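Long-range contacts in restriction endonuclease LpnPI (Legionella pneumophila subsp. pneumophila str. Philadelphia 1, PDB 4RZL), which is a restriction endonuclease dependent on cytosine modification, this N-terminal SRA domain probably binding the DNA while the missing part of the protein probably cuts it: residues K10-D15 with I24-E29; K43-I48 with K196-L201; Q107-L112 with Q179-I184; P131-V136 with K150-P155. All coordinates share one frame; numbering follows the deposited sequence.

Interaction 1. Residues K10-D15 with I24-E29; sequences KIYSFD and IDAVYE
The carbonyl oxygen of V27 is met twice from strand 11-12. Y12 N gives it a nearly straight hydrogen bond, with 2.8 Å between Y12 N and V27 O. I11 CA adds a CH-O contact, at 3.5 Å from V27 O. Two more backbone bonds flank this one, from V27 N to K10 O and from E29 N to Y12 O. The result is a short parallel pairing, with I11 beside V27 and Y12 beside Y28.

On one face of the sheet the Y12 and Y28 side chains run side by side in the same direction. Both have CG anti to the carbonyl carbon (chi1 -70° and -60°). Their planes lie only 10° apart, but the rings are slid so far that they barely overlap. Y28 CE2 sits 3.3 Å from Y12 CD1, over the rim of one face of the Y12 ring. K10 CE lies over the rim of the opposite face. A26 CB meets the edge of the ring, 4.1 Å from Y12 CE1. Y28 OH is held elsewhere, by D21 and I23.

E29 points toward segment 10-15. Its chain, extended beyond CG, crosses I11 obliquely, with E29 CD 3.9 Å from I11 CG2. A water accepts from F14 N and donates to E29 OE1. S142 and T140 bond E29 OE2. The F14 ring turns its edge to E29 O, with F14 CD1 3.3 Å from that oxygen.

The backbone bonds thus fix the register of this sheet margin. Both E29 carboxylate oxygens have polar partners, which would probably favour the charged form.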
loop_
_atom_site.group_PDB
_atom_site.type_symbol
_atom_site.label_atom_id
_atom_site.label_comp_id
_atom_site.label_asym_id
_atom_site.label_seq_id
_atom_site.Cartn_x
_atom_site.Cartn_y
_atom_site.Cartn_z
ATOM N N LYS A 10 0.081 -18.225 6.999
ATOM C CA LYS A 10 -1.200 -18.713 6.482
ATOM C C LYS A 10 -1.345 -18.425 4.984
ATOM O O LYS A 10 -0.973 -17.354 4.494
ATOM C CB LYS A 10 -2.377 -18.102 7.247
ATOM C CG LYS A 10 -3.756 -18.571 6.735
ATOM C CD LYS A 10 -4.780 -18.727 7.863
ATOM C CE LYS A 10 -6.136 -19.218 7.344
ATOM N NZ LYS A 10 -5.998 -20.358 6.388
ATOM N N ILE A 11 -1.846 -19.417 4.258
ATOM C CA ILE A 11 -2.142 -19.268 2.845
ATOM C C ILE A 11 -3.637 -19.408 2.567
ATOM O O ILE A 11 -4.214 -20.473 2.794
ATOM C CB ILE A 11 -1.372 -20.313 2.037
ATOM C CG1 ILE A 11 0.136 -20.130 2.273
ATOM C CG2 ILE A 11 -1.778 -20.242 0.565
ATOM C CD1 ILE A 11 1.012 -21.153 1.578
ATOM N N TYR A 12 -4.260 -18.329 2.097
ATOM C CA TYR A 12 -5.688 -18.294 1.779
ATOM C C TYR A 12 -5.962 -18.701 0.346
ATOM O O TYR A 12 -5.483 -18.043 -0.579
ATOM C CB TYR A 12 -6.269 -16.902 2.025
ATOM C CG TYR A 12 -6.365 -16.530 3.483
ATOM C CD1 TYR A 12 -5.253 -16.068 4.171
ATOM C CD2 TYR A 12 -7.573 -16.638 4.173
ATOM C CE1 TYR A 12 -5.338 -15.713 5.501
ATOM C CE2 TYR A 12 -7.662 -16.298 5.502
ATOM C CZ TYR A 12 -6.541 -15.837 6.162
ATOM O OH TYR A 12 -6.621 -15.488 7.482
ATOM N N SER A 13 -6.735 -19.763 0.152
ATOM C CA SER A 13 -7.118 -20.167 -1.192
ATOM C C SER A 13 -8.098 -19.140 -1.770
ATOM O O SER A 13 -8.772 -18.402 -1.026
ATOM C CB SER A 13 -7.745 -21.562 -1.187
ATOM O OG SER A 13 -8.893 -21.564 -0.365
ATOM N N PHE A 14 -8.164 -19.091 -3.099
ATOM C CA PHE A 14 -8.905 -18.056 -3.807
ATOM C C PHE A 14 -10.374 -18.020 -3.430
ATOM O O PHE A 14 -10.992 -16.961 -3.409
ATOM C CB PHE A 14 -8.769 -18.252 -5.318
ATOM C CG PHE A 14 -9.496 -17.218 -6.136
ATOM C CD1 PHE A 14 -9.031 -15.911 -6.200
ATOM C CD2 PHE A 14 -10.632 -17.557 -6.860
ATOM C CE1 PHE A 14 -9.692 -14.950 -6.966
ATOM C CE2 PHE A 14 -11.296 -16.605 -7.638
ATOM C CZ PHE A 14 -10.831 -15.299 -7.684
ATOM N N ASP A 15 -10.948 -19.166 -3.097
ATOM C CA ASP A 15 -12.370 -19.158 -2.790
ATOM C C ASP A 15 -12.643 -18.835 -1.314
ATOM O O ASP A 15 -13.794 -18.817 -0.895
ATOM C CB ASP A 15 -13.009 -20.495 -3.194
ATOM C CG ASP A 15 -12.660 -21.626 -2.250
ATOM O OD1 ASP A 15 -11.519 -21.654 -1.743
ATOM O OD2 ASP A 15 -13.534 -22.492 -2.019
ATOM N N ILE A 24 -0.632 -9.987 8.625
ATOM C CA ILE A 24 0.748 -9.668 8.264
ATOM C C ILE A 24 1.457 -10.867 7.642
ATOM O O ILE A 24 1.534 -11.943 8.244
ATOM C CB ILE A 24 1.559 -9.174 9.479
ATOM C CG1 ILE A 24 1.148 -7.747 9.850
ATOM C CG2 ILE A 24 3.065 -9.243 9.186
ATOM C CD1 ILE A 24 1.491 -6.712 8.784
ATOM N N ASP A 25 1.904 -10.663 6.404
ATOM C CA ASP A 25 2.672 -11.619 5.604
ATOM C C ASP A 25 1.934 -12.910 5.252
ATOM O O ASP A 25 2.546 -13.863 4.777
ATOM C CB ASP A 25 3.998 -11.933 6.290
ATOM C CG ASP A 25 4.943 -10.739 6.280
ATOM O OD1 ASP A 25 4.708 -9.809 5.469
ATOM O OD2 ASP A 25 5.919 -10.731 7.058
ATOM N N ALA A 26 0.623 -12.934 5.450
ATOM C CA ALA A 26 -0.181 -14.044 4.957
ATOM C C ALA A 26 -0.279 -13.928 3.433
ATOM O O ALA A 26 -0.177 -12.830 2.893
ATOM C CB ALA A 26 -1.563 -14.045 5.594
ATOM N N VAL A 27 -0.473 -15.053 2.754
ATOM C CA VAL A 27 -0.544 -15.089 1.294
ATOM C C VAL A 27 -1.980 -15.322 0.842
ATOM O O VAL A 27 -2.708 -16.130 1.425
ATOM C CB VAL A 27 0.383 -16.189 0.726
ATOM C CG1 VAL A 27 0.073 -16.491 -0.734
ATOM C CG2 VAL A 27 1.861 -15.792 0.915
ATOM N N TYR A 28 -2.394 -14.572 -0.171
ATOM C CA TYR A 28 -3.762 -14.628 -0.664
ATOM C C TYR A 28 -3.741 -15.020 -2.133
ATOM O O TYR A 28 -3.271 -14.276 -2.973
ATOM C CB TYR A 28 -4.462 -13.283 -0.448
ATOM C CG TYR A 28 -4.514 -12.926 1.021
ATOM C CD1 TYR A 28 -3.436 -12.315 1.647
ATOM C CD2 TYR A 28 -5.624 -13.263 1.796
ATOM C CE1 TYR A 28 -3.470 -12.016 3.013
ATOM C CE2 TYR A 28 -5.672 -12.971 3.148
ATOM C CZ TYR A 28 -4.594 -12.346 3.755
ATOM O OH TYR A 28 -4.654 -12.065 5.107
ATOM N N GLU A 29 -4.239 -16.214 -2.423
ATOM C CA GLU A 29 -4.110 -16.798 -3.753
ATOM C C GLU A 29 -5.075 -16.192 -4.754
ATOM O O GLU A 29 -6.245 -15.956 -4.449
ATOM C CB GLU A 29 -4.305 -18.306 -3.669
ATOM C CG GLU A 29 -3.165 -18.976 -2.922
ATOM C CD GLU A 29 -3.124 -20.471 -3.124
ATOM O OE1 GLU A 29 -4.085 -21.153 -2.706
ATOM O OE2 GLU A 29 -2.139 -20.955 -3.719
HETATM O O HOH W 1 -6.762 -20.998 -4.492
#

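Interaction 2. Residues K43-I48 with K196-L201; sequences KIIKGI and KWINSL
This is a small, mainly apolar contact between the ends of two short helices of the SRA domain. I44 and I45 lie where helix 40-44 runs out, and I198 and L201 where helix 195-199 does. Only 183 Å² is buried between the two segments. The backbones stay well apart, with I45 CA 6.7 Å from I198 CA.

I198 points toward the segment 43-48 and does most of the touching. Its CG2 branch is anti to the backbone N, while CG1 lies beside it (chi1 -60°). The CG2 methyl reaches 3.8 Å from I44 O. It also meets the CG2 methyl of I45, at 4.2 Å between I198 CG2 and I45 CG2. The two side chains cross at about a right angle and meet through these methyls. L201 closes the other end of the patch. Its CD2 methyl lies 4.4 Å from I45 CG2 and 4.1 Å from K46 O.

A single water spans the gap beside these methyls. It donates to K46 O and to I198 O, at 2.9 Å from each oxygen. It therefore joins two backbone carbonyls that do not meet directly. From I45 to I48 the chain makes a type II beta turn. At G47 in this turn a CB would press on the preceding carbonyl oxygen.

R195 bonds I44 O from the start of the second helix. I45 and L201 both rest on L65 of strand 65-70, and I45 also packs on F133 of strand 132-137. The two helix ends thus meet above neighbouring strands of the large mixed sheet.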
loop_
_atom_site.group_PDB
_atom_site.type_symbol
_atom_site.label_atom_id
_atom_site.label_comp_id
_atom_site.label_asym_id
_atom_site.label_seq_id
_atom_site.Cartn_x
_atom_site.Cartn_y
_atom_site.Cartn_z
ATOM N N LYS A 43 -11.047 -9.103 -4.616
ATOM C CA LYS A 43 -11.964 -10.056 -3.983
ATOM C C LYS A 43 -11.975 -9.894 -2.460
ATOM O O LYS A 43 -13.020 -9.992 -1.818
ATOM C CB LYS A 43 -11.593 -11.485 -4.349
ATOM C CG LYS A 43 -12.701 -12.471 -4.022
ATOM C CD LYS A 43 -12.429 -13.799 -4.675
ATOM C CE LYS A 43 -13.629 -14.707 -4.564
ATOM N NZ LYS A 43 -13.319 -16.017 -5.179
ATOM N N ILE A 44 -10.801 -9.645 -1.890
ATOM C CA ILE A 44 -10.671 -9.428 -0.455
ATOM C C ILE A 44 -11.372 -8.146 -0.030
ATOM O O ILE A 44 -12.044 -8.095 1.002
ATOM C CB ILE A 44 -9.186 -9.339 -0.038
ATOM C CG1 ILE A 44 -8.443 -10.609 -0.434
ATOM C CG2 ILE A 44 -9.051 -9.072 1.461
ATOM C CD1 ILE A 44 -6.919 -10.500 -0.276
ATOM N N ILE A 45 -11.181 -7.093 -0.819
ATOM C CA ILE A 45 -11.674 -5.773 -0.441
ATOM C C ILE A 45 -12.629 -5.241 -1.488
ATOM O O ILE A 45 -12.196 -4.795 -2.549
ATOM C CB ILE A 45 -10.518 -4.767 -0.264
ATOM C CG1 ILE A 45 -9.393 -5.391 0.563
ATOM C CG2 ILE A 45 -11.014 -3.481 0.368
ATOM C CD1 ILE A 45 -8.122 -4.545 0.612
ATOM N N LYS A 46 -13.922 -5.281 -1.188
ATOM C CA LYS A 46 -14.922 -4.710 -2.076
ATOM C C LYS A 46 -14.768 -3.193 -2.100
ATOM O O LYS A 46 -14.679 -2.554 -1.044
ATOM C CB LYS A 46 -16.339 -5.092 -1.628
ATOM C CG LYS A 46 -16.643 -6.582 -1.720
ATOM C CD LYS A 46 -18.141 -6.846 -1.538
ATOM C CE LYS A 46 -18.435 -8.316 -1.256
ATOM N NZ LYS A 46 -17.829 -9.229 -2.260
ATOM N N GLY A 47 -14.727 -2.619 -3.300
ATOM C CA GLY A 47 -14.541 -1.185 -3.434
ATOM C C GLY A 47 -13.200 -0.850 -4.053
ATOM O O GLY A 47 -12.966 0.284 -4.460
ATOM N N ILE A 48 -12.318 -1.845 -4.107
ATOM C CA ILE A 48 -10.989 -1.695 -4.691
ATOM C C ILE A 48 -10.967 -2.351 -6.072
ATOM O O ILE A 48 -11.409 -3.486 -6.220
ATOM C CB ILE A 48 -9.894 -2.325 -3.783
ATOM C CG1 ILE A 48 -9.731 -1.526 -2.485
ATOM C CG2 ILE A 48 -8.558 -2.405 -4.504
ATOM C CD1 ILE A 48 -9.044 -0.172 -2.679
ATOM N N LYS A 196 -14.485 -7.771 9.759
ATOM C CA LYS A 196 -15.467 -6.800 10.232
ATOM C C LYS A 196 -15.039 -5.394 9.839
ATOM O O LYS A 196 -15.837 -4.629 9.293
ATOM C CB LYS A 196 -15.641 -6.880 11.754
ATOM C CG LYS A 196 -16.671 -5.878 12.336
ATOM C CD LYS A 196 -16.830 -6.059 13.839
ATOM C CE LYS A 196 -17.659 -4.945 14.476
ATOM N NZ LYS A 196 -19.074 -4.956 14.007
ATOM N N TRP A 197 -13.773 -5.064 10.092
ATOM C CA TRP A 197 -13.271 -3.750 9.718
ATOM C C TRP A 197 -13.398 -3.536 8.222
ATOM O O TRP A 197 -13.906 -2.508 7.787
ATOM C CB TRP A 197 -11.812 -3.547 10.144
ATOM C CG TRP A 197 -11.427 -2.099 10.081
ATOM C CD1 TRP A 197 -11.384 -1.208 11.123
ATOM C CD2 TRP A 197 -11.100 -1.351 8.900
ATOM N NE1 TRP A 197 -11.013 0.037 10.665
ATOM C CE2 TRP A 197 -10.841 -0.023 9.306
ATOM C CE3 TRP A 197 -10.976 -1.677 7.545
ATOM C CZ2 TRP A 197 -10.472 0.970 8.403
ATOM C CZ3 TRP A 197 -10.616 -0.685 6.654
ATOM C CH2 TRP A 197 -10.366 0.617 7.087
ATOM N N ILE A 198 -12.939 -4.511 7.441
ATOM C CA ILE A 198 -12.901 -4.384 5.983
ATOM C C ILE A 198 -14.293 -4.220 5.374
ATOM O O ILE A 198 -14.478 -3.422 4.450
ATOM C CB ILE A 198 -12.186 -5.601 5.335
ATOM C CG1 ILE A 198 -10.743 -5.705 5.850
ATOM C CG2 ILE A 198 -12.181 -5.488 3.823
ATOM C CD1 ILE A 198 -10.066 -7.021 5.499
ATOM N N ASN A 199 -15.268 -4.980 5.873
ATOM C CA ASN A 199 -16.654 -4.833 5.418
ATOM C C ASN A 199 -17.237 -3.481 5.820
ATOM O O ASN A 199 -18.215 -3.021 5.244
ATOM C CB ASN A 199 -17.553 -5.950 5.964
ATOM C CG ASN A 199 -17.375 -7.270 5.222
ATOM O OD1 ASN A 199 -16.768 -7.324 4.151
ATOM N ND2 ASN A 199 -17.940 -8.334 5.776
ATOM N N SER A 200 -16.654 -2.875 6.845
ATOM C CA SER A 200 -17.133 -1.601 7.356
ATOM C C SER A 200 -16.169 -0.483 6.948
ATOM O O SER A 200 -15.937 0.470 7.685
ATOM C CB SER A 200 -17.296 -1.665 8.868
ATOM O OG SER A 200 -17.935 -0.499 9.352
ATOM N N LEU A 201 -15.598 -0.635 5.762
ATOM C CA LEU A 201 -14.626 0.311 5.220
ATOM C C LEU A 201 -15.185 1.726 5.101
ATOM O O LEU A 201 -14.520 2.707 5.458
ATOM C CB LEU A 201 -14.162 -0.171 3.847
ATOM C CG LEU A 201 -13.368 0.790 2.979
ATOM C CD1 LEU A 201 -12.088 1.123 3.687
ATOM C CD2 LEU A 201 -13.103 0.121 1.671
HETATM O O HOH W 2 -15.493 -3.219 1.696
#

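Interaction 3. Residues Q107-L112 with Q179-I184; sequences QGNATL and QNYRAI
N109 and N180 join through their side-chain amides. N109 ND2 donates to N180 OD1 at 3.0 Å, with an N-H...O angle of 165°. The acceptor lies in the amide plane of N109, and the donor lies in the carbonyl plane of N180. The two amide planes are nevertheless turned 53° apart. The Y181 ring stands beside the N109 amide, nearly perpendicular to it, with N109 OD1 3.5 Å from Y181 CD2. The edge of the same ring faces the helix backbone, where N109 O is 3.3 Å from Y181 CE2. One turn on, L112 spreads its two methyls over the strand. Its CD1 meets Y181 CB at 4.1 Å, and its CD2 meets A183 CB at 4.2 Å. This is alpha-on-beta packing: helix 108-119 lies across strand 176-187 of the mixed sheet, the local axes 49° apart.

A second shell fixes these groups. I101 O takes another bond from N109 ND2. N180 is held at both ends of its amide, OD1 by N94 N and ND2 by G92 O. Y181 OH bonds H102. At the helix start, D93 accepts from the backbone N of G108 and N109, while T111 N and T111 OG1 reach Q107 O from opposite faces of its plane.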
loop_
_atom_site.group_PDB
_atom_site.type_symbol
_atom_site.label_atom_id
_atom_site.label_comp_id
_atom_site.label_asym_id
_atom_site.label_seq_id
_atom_site.Cartn_x
_atom_site.Cartn_y
_atom_site.Cartn_z
ATOM N N GLN A 107 -3.425 8.511 -11.343
ATOM C CA GLN A 107 -3.197 9.643 -10.441
ATOM C C GLN A 107 -2.479 9.240 -9.148
ATOM O O GLN A 107 -2.692 9.852 -8.096
ATOM C CB GLN A 107 -4.529 10.315 -10.099
ATOM C CG GLN A 107 -5.149 11.110 -11.249
ATOM C CD GLN A 107 -4.386 12.392 -11.538
ATOM O OE1 GLN A 107 -4.592 13.412 -10.871
ATOM N NE2 GLN A 107 -3.497 12.352 -12.534
ATOM N N GLY A 108 -1.629 8.222 -9.232
ATOM C CA GLY A 108 -0.884 7.754 -8.073
ATOM C C GLY A 108 0.039 8.851 -7.557
ATOM O O GLY A 108 0.028 9.171 -6.371
ATOM N N ASN A 109 0.827 9.432 -8.457
ATOM C CA ASN A 109 1.787 10.461 -8.075
ATOM C C ASN A 109 1.124 11.716 -7.537
ATOM O O ASN A 109 1.575 12.268 -6.535
ATOM C CB ASN A 109 2.684 10.813 -9.260
ATOM C CG ASN A 109 3.793 9.816 -9.447
ATOM O OD1 ASN A 109 4.060 9.006 -8.561
ATOM N ND2 ASN A 109 4.442 9.856 -10.602
ATOM N N ALA A 110 0.040 12.159 -8.171
ATOM C CA ALA A 110 -0.678 13.326 -7.660
ATOM C C ALA A 110 -1.200 13.046 -6.238
ATOM O O ALA A 110 -1.178 13.908 -5.361
ATOM C CB ALA A 110 -1.831 13.695 -8.598
ATOM N N THR A 111 -1.655 11.823 -6.006
ATOM C CA THR A 111 -2.206 11.475 -4.703
ATOM C C THR A 111 -1.091 11.358 -3.663
ATOM O O THR A 111 -1.259 11.823 -2.523
ATOM C CB THR A 111 -3.014 10.169 -4.761
ATOM O OG1 THR A 111 -4.045 10.299 -5.744
ATOM C CG2 THR A 111 -3.648 9.868 -3.408
ATOM N N LEU A 112 0.038 10.755 -4.058
ATOM C CA LEU A 112 1.215 10.681 -3.188
ATOM C C LEU A 112 1.597 12.079 -2.731
ATOM O O LEU A 112 1.824 12.308 -1.546
ATOM C CB LEU A 112 2.404 10.013 -3.880
ATOM C CG LEU A 112 2.373 8.494 -4.071
ATOM C CD1 LEU A 112 3.564 8.013 -4.905
ATOM C CD2 LEU A 112 2.370 7.793 -2.746
ATOM N N GLN A 179 10.580 12.190 -14.605
ATOM C CA GLN A 179 10.604 12.085 -13.144
ATOM C C GLN A 179 9.511 11.174 -12.593
ATOM O O GLN A 179 8.436 11.032 -13.183
ATOM C CB GLN A 179 10.471 13.472 -12.511
ATOM C CG GLN A 179 11.667 14.395 -12.714
ATOM C CD GLN A 179 11.481 15.711 -11.984
ATOM O OE1 GLN A 179 10.540 16.460 -12.262
ATOM N NE2 GLN A 179 12.366 15.986 -11.022
ATOM N N ASN A 180 9.800 10.569 -11.449
ATOM C CA ASN A 180 8.853 9.706 -10.770
ATOM C C ASN A 180 9.084 9.842 -9.267
ATOM O O ASN A 180 10.179 10.210 -8.833
ATOM C CB ASN A 180 9.023 8.241 -11.229
ATOM C CG ASN A 180 7.824 7.345 -10.844
ATOM O OD1 ASN A 180 6.700 7.829 -10.606
ATOM N ND2 ASN A 180 8.077 6.036 -10.756
ATOM N N TYR A 181 8.072 9.540 -8.463
ATOM C CA TYR A 181 8.247 9.651 -7.019
ATOM C C TYR A 181 8.878 8.406 -6.415
ATOM O O TYR A 181 8.573 7.269 -6.795
ATOM C CB TYR A 181 6.907 9.916 -6.334
ATOM C CG TYR A 181 6.487 11.369 -6.330
ATOM C CD1 TYR A 181 7.379 12.383 -5.964
ATOM C CD2 TYR A 181 5.210 11.732 -6.725
ATOM C CE1 TYR A 181 6.988 13.709 -5.975
ATOM C CE2 TYR A 181 4.811 13.057 -6.737
ATOM C CZ TYR A 181 5.703 14.036 -6.362
ATOM O OH TYR A 181 5.291 15.342 -6.372
ATOM N N ARG A 182 9.774 8.642 -5.470
ATOM C CA ARG A 182 10.209 7.619 -4.539
ATOM C C ARG A 182 9.612 7.998 -3.189
ATOM O O ARG A 182 9.939 9.052 -2.630
ATOM C CB ARG A 182 11.735 7.542 -4.483
ATOM C CG ARG A 182 12.304 6.591 -3.450
ATOM C CD ARG A 182 13.808 6.748 -3.472
ATOM N NE ARG A 182 14.520 5.805 -2.631
ATOM C CZ ARG A 182 14.947 6.083 -1.403
ATOM N NH1 ARG A 182 14.701 7.275 -0.871
ATOM N NH2 ARG A 182 15.609 5.168 -0.707
ATOM N N ALA A 183 8.707 7.166 -2.689
ATOM C CA ALA A 183 7.946 7.494 -1.484
ATOM C C ALA A 183 8.273 6.531 -0.358
ATOM O O ALA A 183 8.327 5.328 -0.579
ATOM C CB ALA A 183 6.431 7.465 -1.778
ATOM N N ILE A 184 8.448 7.054 0.854
ATOM C CA ILE A 184 8.818 6.222 1.998
ATOM C C ILE A 184 7.676 6.192 3.032
ATOM O O ILE A 184 7.162 7.231 3.439
ATOM C CB ILE A 184 10.127 6.725 2.647
ATOM C CG1 ILE A 184 11.246 6.774 1.597
ATOM C CG2 ILE A 184 10.519 5.861 3.873
ATOM C CD1 ILE A 184 12.645 6.993 2.161
#

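Interaction 4. Residues P131-V136 with K150-P155; sequences PIFIFV and KGVAVP
A153 CB is a small bump in the notch between I132 CG2 and I134 CD1. I134 CD1, at the end of an extended side chain, presses against it, 3.5 Å from A153 CB. I132 CG2 approaches A153 CB at 4.3 Å. G151 puts no side chain on that face. I132 CD1 reaches on to the P155 ring, 4.2 Å from P155 CD.

On the opposite face F133 and V152 form a non-hydrogen-bonded antiparallel pair. They lie side by side, pointing the same way, with F133 CE1 3.8 Å from V152 CG2. At the far end the K150 chain is bent at chi2 and chi3 (-55° and -73°). I134 and V136 each cross it at about a right angle. I134 CG2 lies 3.9 Å from K150 CB, and V136 CG1 3.7 Å from K150 CG. K150 NZ leads away to Q148 and D25.

Strands 132-137 and 147-155 form a beta hairpin near the centre of the domain. Three sound backbone bonds satisfy buried polar groups between them: A153 N to I132 O (2.7 Å), I134 N to G151 O and K150 N to I134 O (2.8 Å). F133 and F135 turn theirs to strand 65-70. Aliphatic carbons thus pack one face, F133 with V152 packs the other, and charge is confined to the K150 end.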
loop_
_atom_site.group_PDB
_atom_site.type_symbol
_atom_site.label_atom_id
_atom_site.label_comp_id
_atom_site.label_asym_id
_atom_site.label_seq_id
_atom_site.Cartn_x
_atom_site.Cartn_y
_atom_site.Cartn_z
ATOM N N PRO A 131 -6.246 5.100 5.499
ATOM C CA PRO A 131 -5.418 3.914 5.684
ATOM C C PRO A 131 -4.781 3.499 4.363
ATOM O O PRO A 131 -5.394 3.641 3.302
ATOM C CB PRO A 131 -6.422 2.857 6.143
ATOM C CG PRO A 131 -7.540 3.609 6.694
ATOM C CD PRO A 131 -7.631 4.887 5.951
ATOM N N ILE A 132 -3.558 3.000 4.424
ATOM C CA ILE A 132 -2.911 2.465 3.237
ATOM C C ILE A 132 -2.590 1.000 3.493
ATOM O O ILE A 132 -2.017 0.661 4.540
ATOM C CB ILE A 132 -1.630 3.245 2.884
ATOM C CG1 ILE A 132 -1.981 4.672 2.457
ATOM C CG2 ILE A 132 -0.862 2.544 1.784
ATOM C CD1 ILE A 132 -0.785 5.602 2.385
ATOM N N PHE A 133 -3.011 0.135 2.573
ATOM C CA PHE A 133 -2.665 -1.287 2.632
ATOM C C PHE A 133 -1.613 -1.622 1.573
ATOM O O PHE A 133 -1.764 -1.262 0.394
ATOM C CB PHE A 133 -3.890 -2.179 2.407
ATOM C CG PHE A 133 -4.932 -2.117 3.506
ATOM C CD1 PHE A 133 -4.712 -1.411 4.678
ATOM C CD2 PHE A 133 -6.146 -2.756 3.338
ATOM C CE1 PHE A 133 -5.674 -1.357 5.666
ATOM C CE2 PHE A 133 -7.125 -2.699 4.330
ATOM C CZ PHE A 133 -6.887 -1.998 5.488
ATOM N N ILE A 134 -0.561 -2.324 1.981
ATOM C CA ILE A 134 0.490 -2.754 1.051
ATOM C C ILE A 134 0.400 -4.234 0.723
ATOM O O ILE A 134 0.280 -5.068 1.627
ATOM C CB ILE A 134 1.899 -2.482 1.615
ATOM C CG1 ILE A 134 2.062 -1.007 1.975
ATOM C CG2 ILE A 134 2.993 -2.943 0.624
ATOM C CD1 ILE A 134 3.266 -0.757 2.884
ATOM N N PHE A 135 0.422 -4.559 -0.569
ATOM C CA PHE A 135 0.494 -5.958 -1.041
ATOM C C PHE A 135 1.681 -6.105 -1.976
ATOM O O PHE A 135 1.994 -5.181 -2.748
ATOM C CB PHE A 135 -0.782 -6.387 -1.792
ATOM C CG PHE A 135 -2.024 -6.454 -0.937
ATOM C CD1 PHE A 135 -2.806 -5.328 -0.733
ATOM C CD2 PHE A 135 -2.435 -7.660 -0.382
ATOM C CE1 PHE A 135 -3.972 -5.393 0.041
ATOM C CE2 PHE A 135 -3.588 -7.741 0.389
ATOM C CZ PHE A 135 -4.360 -6.603 0.609
ATOM N N VAL A 136 2.348 -7.254 -1.935
ATOM C CA VAL A 136 3.353 -7.544 -2.948
ATOM C C VAL A 136 2.966 -8.831 -3.667
ATOM O O VAL A 136 2.298 -9.699 -3.097
ATOM C CB VAL A 136 4.795 -7.683 -2.364
ATOM C CG1 VAL A 136 5.211 -6.409 -1.621
ATOM C CG2 VAL A 136 4.930 -8.921 -1.468
ATOM N N LYS A 150 1.513 -6.966 3.338
ATOM C CA LYS A 150 2.720 -6.536 4.052
ATOM C C LYS A 150 2.417 -5.576 5.206
ATOM O O LYS A 150 3.308 -5.246 5.973
ATOM C CB LYS A 150 3.704 -5.870 3.093
ATOM C CG LYS A 150 4.020 -6.703 1.841
ATOM C CD LYS A 150 4.524 -8.083 2.214
ATOM C CE LYS A 150 5.956 -8.038 2.764
ATOM N NZ LYS A 150 6.445 -9.397 3.201
ATOM N N GLY A 151 1.174 -5.112 5.305
ATOM C CA GLY A 151 0.756 -4.292 6.437
ATOM C C GLY A 151 -0.043 -3.035 6.129
ATOM O O GLY A 151 -0.240 -2.671 4.962
ATOM N N VAL A 152 -0.501 -2.382 7.195
ATOM C CA VAL A 152 -1.137 -1.067 7.136
ATOM C C VAL A 152 -0.026 -0.028 7.226
ATOM O O VAL A 152 0.829 -0.124 8.112
ATOM C CB VAL A 152 -2.125 -0.827 8.305
ATOM C CG1 VAL A 152 -2.848 0.525 8.141
ATOM C CG2 VAL A 152 -3.107 -1.978 8.449
ATOM N N ALA A 153 -0.037 0.963 6.342
ATOM C CA ALA A 153 1.073 1.903 6.276
ATOM C C ALA A 153 0.615 3.352 6.352
ATOM O O ALA A 153 -0.550 3.666 6.079
ATOM C CB ALA A 153 1.871 1.690 4.986
ATOM N N VAL A 154 1.542 4.230 6.740
ATOM C CA VAL A 154 1.288 5.660 6.742
ATOM C C VAL A 154 2.475 6.368 6.115
ATOM O O VAL A 154 3.605 5.872 6.201
ATOM C CB VAL A 154 1.032 6.218 8.168
ATOM C CG1 VAL A 154 -0.206 5.531 8.776
ATOM C CG2 VAL A 154 2.264 6.057 9.066
ATOM N N PRO A 155 2.224 7.532 5.490
ATOM C CA PRO A 155 3.285 8.301 4.822
ATOM C C PRO A 155 4.347 8.795 5.787
ATOM O O PRO A 155 4.009 9.246 6.880
ATOM C CB PRO A 155 2.531 9.489 4.189
ATOM C CG PRO A 155 1.071 9.013 4.093
ATOM C CD PRO A 155 0.889 8.143 5.309
#

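Overall arrangement
Interactions 1, 3 and 4 reach the large mixed sheet; interaction 2 packs helix ends against it. Interaction 4 lies near the chain's centre, about 4 Å between centres. Interaction 1 joins it through the salt bridge of D25 OD1 and K150 NZ, 2.9 Å, and strands 27-28 and 147-155 are neighbours. Interaction 2 touches both: K43 NZ probably bonds F14 O, and I45 CD1 packs on F133 CD2 at 3.8 Å. Interaction 3 lies across the chain's centre from interactions 1 and 2, its centre about 28 Å and 25 Å from theirs. It shares the sheet with interaction 4 without touching it. Along the chain, interaction 2 encloses interaction 3, which encloses interaction 4.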